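Local atomic coordinates of GAF domain-containing protein (PDB entry 4MMN), a protein that probably reduces free methionine-R-sulfoxide to methionine, as a type II free methionine-R-sulfoxide reductase built on a GAF domain. Residues G36-E41 against I53-G58; T48-I53 against K80-F85. All coordinates share one frame; numbering follows the deposited sequence.

In the fold
The two contacts of this GAF domain lie on the same side of the chain's centre, with their own centres about 9 Å apart. Interaction 1 joins the edge strand 52-53 and the loop after it to strand 37-44; interaction 2 runs from the residues before that edge strand across to the loop that follows strand 70-72, the other outermost strand of the antiparallel sheet. Along the chain the segments alternate, 36-41, 48-53, 53-58, then 80-85, and Ile53 belongs to both contacts. They also touch directly, Leu40 meeting Val51 and Thr48, and Gly58 meeting Leu82. The residues 48-58 are therefore held to the sheet by one contact and to the 80-85 loop by the other.

Interaction 1. Residues G36-E41 against I53-G58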
# COMPACT_ATOMS: atom_id res chain seq x y z
N GLY A 36 18.69 -9.63 -9.75
CA GLY A 36 19.28 -8.85 -10.83
C GLY A 36 18.46 -8.79 -12.10
O GLY A 36 18.94 -8.30 -13.14
N LYS A 37 17.23 -9.29 -12.03
CA LYS A 37 16.33 -9.26 -13.17
C LYS A 37 15.01 -8.58 -12.82
O LYS A 37 14.58 -8.60 -11.67
CB LYS A 37 16.09 -10.68 -13.67
CG LYS A 37 17.38 -11.30 -14.19
CD LYS A 37 17.24 -12.76 -14.60
CE LYS A 37 18.62 -13.33 -14.96
NZ LYS A 37 18.63 -14.80 -15.18
N LEU A 38 14.38 -7.97 -13.82
CA LEU A 38 13.09 -7.33 -13.64
C LEU A 38 11.97 -8.33 -13.89
O LEU A 38 11.80 -8.78 -15.01
CB LEU A 38 12.95 -6.14 -14.58
CG LEU A 38 13.71 -4.91 -14.08
CD1 LEU A 38 13.87 -3.85 -15.18
CD2 LEU A 38 12.98 -4.36 -12.87
N LYS A 39 11.23 -8.66 -12.85
CA LYS A 39 10.14 -9.62 -12.93
C LYS A 39 8.81 -8.93 -12.64
O LYS A 39 8.69 -8.11 -11.71
CB LYS A 39 10.37 -10.76 -11.94
CG LYS A 39 11.61 -11.59 -12.25
CD LYS A 39 11.81 -12.69 -11.21
CE LYS A 39 13.03 -13.59 -11.51
NZ LYS A 39 13.25 -14.65 -10.46
N LEU A 40 7.82 -9.27 -13.44
CA LEU A 40 6.51 -8.67 -13.32
C LEU A 40 5.75 -9.34 -12.18
O LEU A 40 5.63 -10.57 -12.16
CB LEU A 40 5.77 -8.81 -14.65
CG LEU A 40 4.39 -8.19 -14.77
CD1 LEU A 40 4.52 -6.71 -14.43
CD2 LEU A 40 3.89 -8.38 -16.20
N GLU A 41 5.19 -8.56 -11.26
CA GLU A 41 4.57 -9.18 -10.09
C GLU A 41 3.16 -8.68 -9.88
O GLU A 41 2.44 -9.19 -9.02
CB GLU A 41 5.40 -8.91 -8.83
CG GLU A 41 6.72 -9.67 -8.79
CD GLU A 41 6.52 -11.16 -8.53
OE1 GLU A 41 5.37 -11.57 -8.24
OE2 GLU A 41 7.50 -11.92 -8.64
N ILE A 53 12.47 -9.40 -17.63
CA ILE A 53 13.26 -8.56 -18.50
C ILE A 53 14.73 -8.71 -18.16
O ILE A 53 15.10 -8.61 -16.99
CB ILE A 53 12.84 -7.11 -18.38
CG1 ILE A 53 11.35 -6.99 -18.77
CG2 ILE A 53 13.76 -6.22 -19.20
CD1 ILE A 53 10.77 -5.61 -18.72
N ASN A 54 15.55 -8.97 -19.17
CA ASN A 54 17.00 -9.06 -18.96
C ASN A 54 17.55 -7.68 -18.76
O ASN A 54 17.37 -6.81 -19.62
CB ASN A 54 17.68 -9.75 -20.12
CG ASN A 54 16.91 -10.95 -20.60
OD1 ASN A 54 16.52 -11.79 -19.79
ND2 ASN A 54 16.62 -11.00 -21.90
N LEU A 55 18.25 -7.47 -17.65
CA LEU A 55 18.69 -6.13 -17.30
C LEU A 55 19.60 -5.61 -18.40
O LEU A 55 20.62 -6.23 -18.75
CB LEU A 55 19.37 -6.10 -15.94
CG LEU A 55 19.22 -4.73 -15.28
CD1 LEU A 55 17.82 -4.21 -15.55
CD2 LEU A 55 19.48 -4.83 -13.78
N GLY A 56 19.20 -4.46 -18.94
CA GLY A 56 19.79 -3.89 -20.13
C GLY A 56 18.73 -3.60 -21.16
O GLY A 56 18.72 -2.52 -21.77
N ASP A 57 17.79 -4.52 -21.34
CA ASP A 57 16.76 -4.30 -22.34
C ASP A 57 15.66 -3.37 -21.87
O ASP A 57 15.21 -3.44 -20.73
CB ASP A 57 16.15 -5.62 -22.79
CG ASP A 57 17.16 -6.52 -23.46
OD1 ASP A 57 18.29 -6.05 -23.74
OD2 ASP A 57 16.81 -7.68 -23.73
N GLY A 58 15.24 -2.48 -22.77
CA GLY A 58 14.03 -1.69 -22.55
C GLY A 58 14.16 -0.47 -21.66
O GLY A 58 15.15 -0.31 -20.94
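At the edge of the antiparallel GAF-domain sheet, strand 37-44 pairs with the short outermost strand 52-53 through Leu38 and Ile53, a hydrogen-bonded antiparallel pair with CA atoms 5.0 Å apart. Ile53 N donates to Leu38 O at 2.8 Å; the return bond, from Leu38 N to Ile53 O, is weak at 3.3 Å. Both side chains leave the same face of the sheet, and Leu38 CB lies 3.9 Å from Ile53 CB. This is the buried side: Leu38 also packs on Tyr31 and Leu33 of strand 27-34, while Ile53 rests on Cys60 and Ser61 of helix 58-65.

Past Ile53 the chain gives up strand pairing and turns toward helix 58-65, with Asp57 N bonded to Asn54 O. Within that turn Gly56 has backbone angles that by themselves call for glycine. Leu55 keeps the loop in touch with residues 36-38. Its CG stands anti to the backbone N (chi1 -152°), and the side chain reaches two neighbours: Leu55 CD1 meets Leu38 CD1 at 4.0 Å, whereas Leu55 CB and Leu55 CD2 both lie 3.6 Å from Gly36 O.

Interaction 2. Residues T48-I53 against K80-F85; sequences TDHVEI and KYLACF
His50 and Leu82 meet from opposite directions where the run before edge strand 52-53 faces the loop ahead of strand 90-98, two loop stretches of the GAF domain, one leading into that edge strand. Leu82 CD1 sits over the centre of one imidazole face, a CH-pi contact 3.5 Å from the centroid of the His50 ring and only 5° off the normal. Leu82 CG is anti to its backbone N (chi1 -174°), which carries the branch across to the ring. Cys84 approaches the same imidazole obliquely, its SG 3.3 Å from His50 ND1.

The inner part is built on Thr48, whose OG1 accepts from His50 N at 3.0 Å to close an ST turn and also lies against Cys84 CB. Beside it, Thr48 CB lies 3.5 Å from Phe85 CZ; both residues are buried and both touch Trp27. The packing thins toward solvent: Ala83 is exposed and its CB points away, leaving its carbonyl O 3.7 Å from His50 CE1. Were His50 an alanine, Leu82 CD1 would probably lose its aromatic face and Cys84 SG its imidazole neighbour, leaving a gap between the segments.

With no hydrogen bond across the contact, these loops rely on apolar, CH-pi and sulfur-aromatic contacts, so their hold on each other depends on the fit of side-chain surfaces.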
# COMPACT_ATOMS: atom_id res chain seq x y z
N THR A 48 1.51 -9.06 -21.11
CA THR A 48 2.75 -8.80 -21.85
C THR A 48 3.56 -10.09 -22.06
O THR A 48 3.60 -10.98 -21.19
CB THR A 48 3.65 -7.75 -21.14
OG1 THR A 48 4.83 -7.51 -21.94
CG2 THR A 48 4.07 -8.24 -19.76
N ASP A 49 4.21 -10.18 -23.21
CA ASP A 49 5.12 -11.30 -23.47
C ASP A 49 6.36 -11.16 -22.60
O ASP A 49 7.11 -12.13 -22.46
CB ASP A 49 5.51 -11.42 -24.95
CG ASP A 49 4.54 -12.31 -25.75
OD1 ASP A 49 3.65 -12.96 -25.15
OD2 ASP A 49 4.70 -12.38 -26.99
N HIS A 50 6.58 -9.98 -22.03
CA HIS A 50 7.80 -9.75 -21.28
C HIS A 50 7.53 -9.66 -19.79
O HIS A 50 7.50 -8.58 -19.21
CB HIS A 50 8.49 -8.49 -21.75
CG HIS A 50 9.05 -8.59 -23.13
ND1 HIS A 50 8.35 -8.21 -24.25
CD2 HIS A 50 10.25 -9.05 -23.57
CE1 HIS A 50 9.09 -8.41 -25.33
NE2 HIS A 50 10.25 -8.92 -24.94
N VAL A 51 7.33 -10.82 -19.18
CA VAL A 51 7.07 -10.94 -17.76
C VAL A 51 8.40 -10.90 -17.01
O VAL A 51 8.45 -10.60 -15.82
CB VAL A 51 6.28 -12.22 -17.44
CG1 VAL A 51 5.93 -12.30 -15.96
CG2 VAL A 51 5.02 -12.25 -18.29
N GLU A 52 9.47 -11.22 -17.72
CA GLU A 52 10.81 -11.11 -17.17
C GLU A 52 11.69 -10.34 -18.13
O GLU A 52 11.61 -10.56 -19.33
CB GLU A 52 11.42 -12.48 -16.87
CG GLU A 52 12.87 -12.40 -16.39
CD GLU A 52 13.35 -13.66 -15.68
OE1 GLU A 52 12.52 -14.36 -15.05
OE2 GLU A 52 14.57 -13.94 -15.76
N ILE A 53 12.47 -9.40 -17.63
CA ILE A 53 13.26 -8.56 -18.50
C ILE A 53 14.73 -8.71 -18.16
O ILE A 53 15.10 -8.61 -16.99
CB ILE A 53 12.84 -7.11 -18.38
CG1 ILE A 53 11.35 -6.99 -18.77
CG2 ILE A 53 13.76 -6.22 -19.20
CD1 ILE A 53 10.77 -5.61 -18.72
N LYS A 80 16.43 2.63 -26.89
CA LYS A 80 16.43 1.74 -25.75
C LYS A 80 15.02 1.21 -25.51
O LYS A 80 14.80 0.39 -24.63
CB LYS A 80 17.00 2.46 -24.53
CG LYS A 80 18.50 2.35 -24.45
CD LYS A 80 19.08 3.17 -23.31
CE LYS A 80 20.55 2.82 -23.09
NZ LYS A 80 21.34 3.10 -24.32
N TYR A 81 14.06 1.63 -26.33
CA TYR A 81 12.70 1.15 -26.18
C TYR A 81 12.60 -0.34 -26.49
O TYR A 81 13.28 -0.83 -27.38
CB TYR A 81 11.75 1.94 -27.07
CG TYR A 81 10.34 1.41 -27.08
CD1 TYR A 81 9.60 1.32 -25.92
CD2 TYR A 81 9.76 0.99 -28.26
CE1 TYR A 81 8.30 0.83 -25.93
CE2 TYR A 81 8.47 0.51 -28.30
CZ TYR A 81 7.74 0.43 -27.13
OH TYR A 81 6.45 -0.07 -27.20
N LEU A 82 11.78 -1.05 -25.72
CA LEU A 82 11.51 -2.47 -25.94
C LEU A 82 10.00 -2.69 -26.07
O LEU A 82 9.26 -2.54 -25.09
CB LEU A 82 12.06 -3.31 -24.78
CG LEU A 82 12.07 -4.85 -24.75
CD1 LEU A 82 10.75 -5.45 -24.24
CD2 LEU A 82 12.45 -5.43 -26.10
N ALA A 83 9.56 -3.04 -27.28
CA ALA A 83 8.12 -3.17 -27.57
C ALA A 83 7.46 -4.41 -26.92
O ALA A 83 7.81 -5.55 -27.21
CB ALA A 83 7.90 -3.19 -29.06
N CYS A 84 6.51 -4.16 -26.02
CA CYS A 84 5.78 -5.23 -25.40
C CYS A 84 4.37 -5.17 -25.94
O CYS A 84 3.59 -6.10 -25.77
CB CYS A 84 5.79 -5.11 -23.87
SG CYS A 84 7.45 -5.20 -23.11
N PHE A 85 4.06 -4.06 -26.60
CA PHE A 85 2.72 -3.86 -27.14
C PHE A 85 2.82 -3.07 -28.42
O PHE A 85 3.53 -2.07 -28.49
CB PHE A 85 1.83 -3.16 -26.13
CG PHE A 85 1.73 -3.87 -24.83
CD1 PHE A 85 0.87 -4.95 -24.67
CD2 PHE A 85 2.51 -3.48 -23.75
CE1 PHE A 85 0.78 -5.63 -23.45
CE2 PHE A 85 2.42 -4.15 -22.52
CZ PHE A 85 1.56 -5.23 -22.38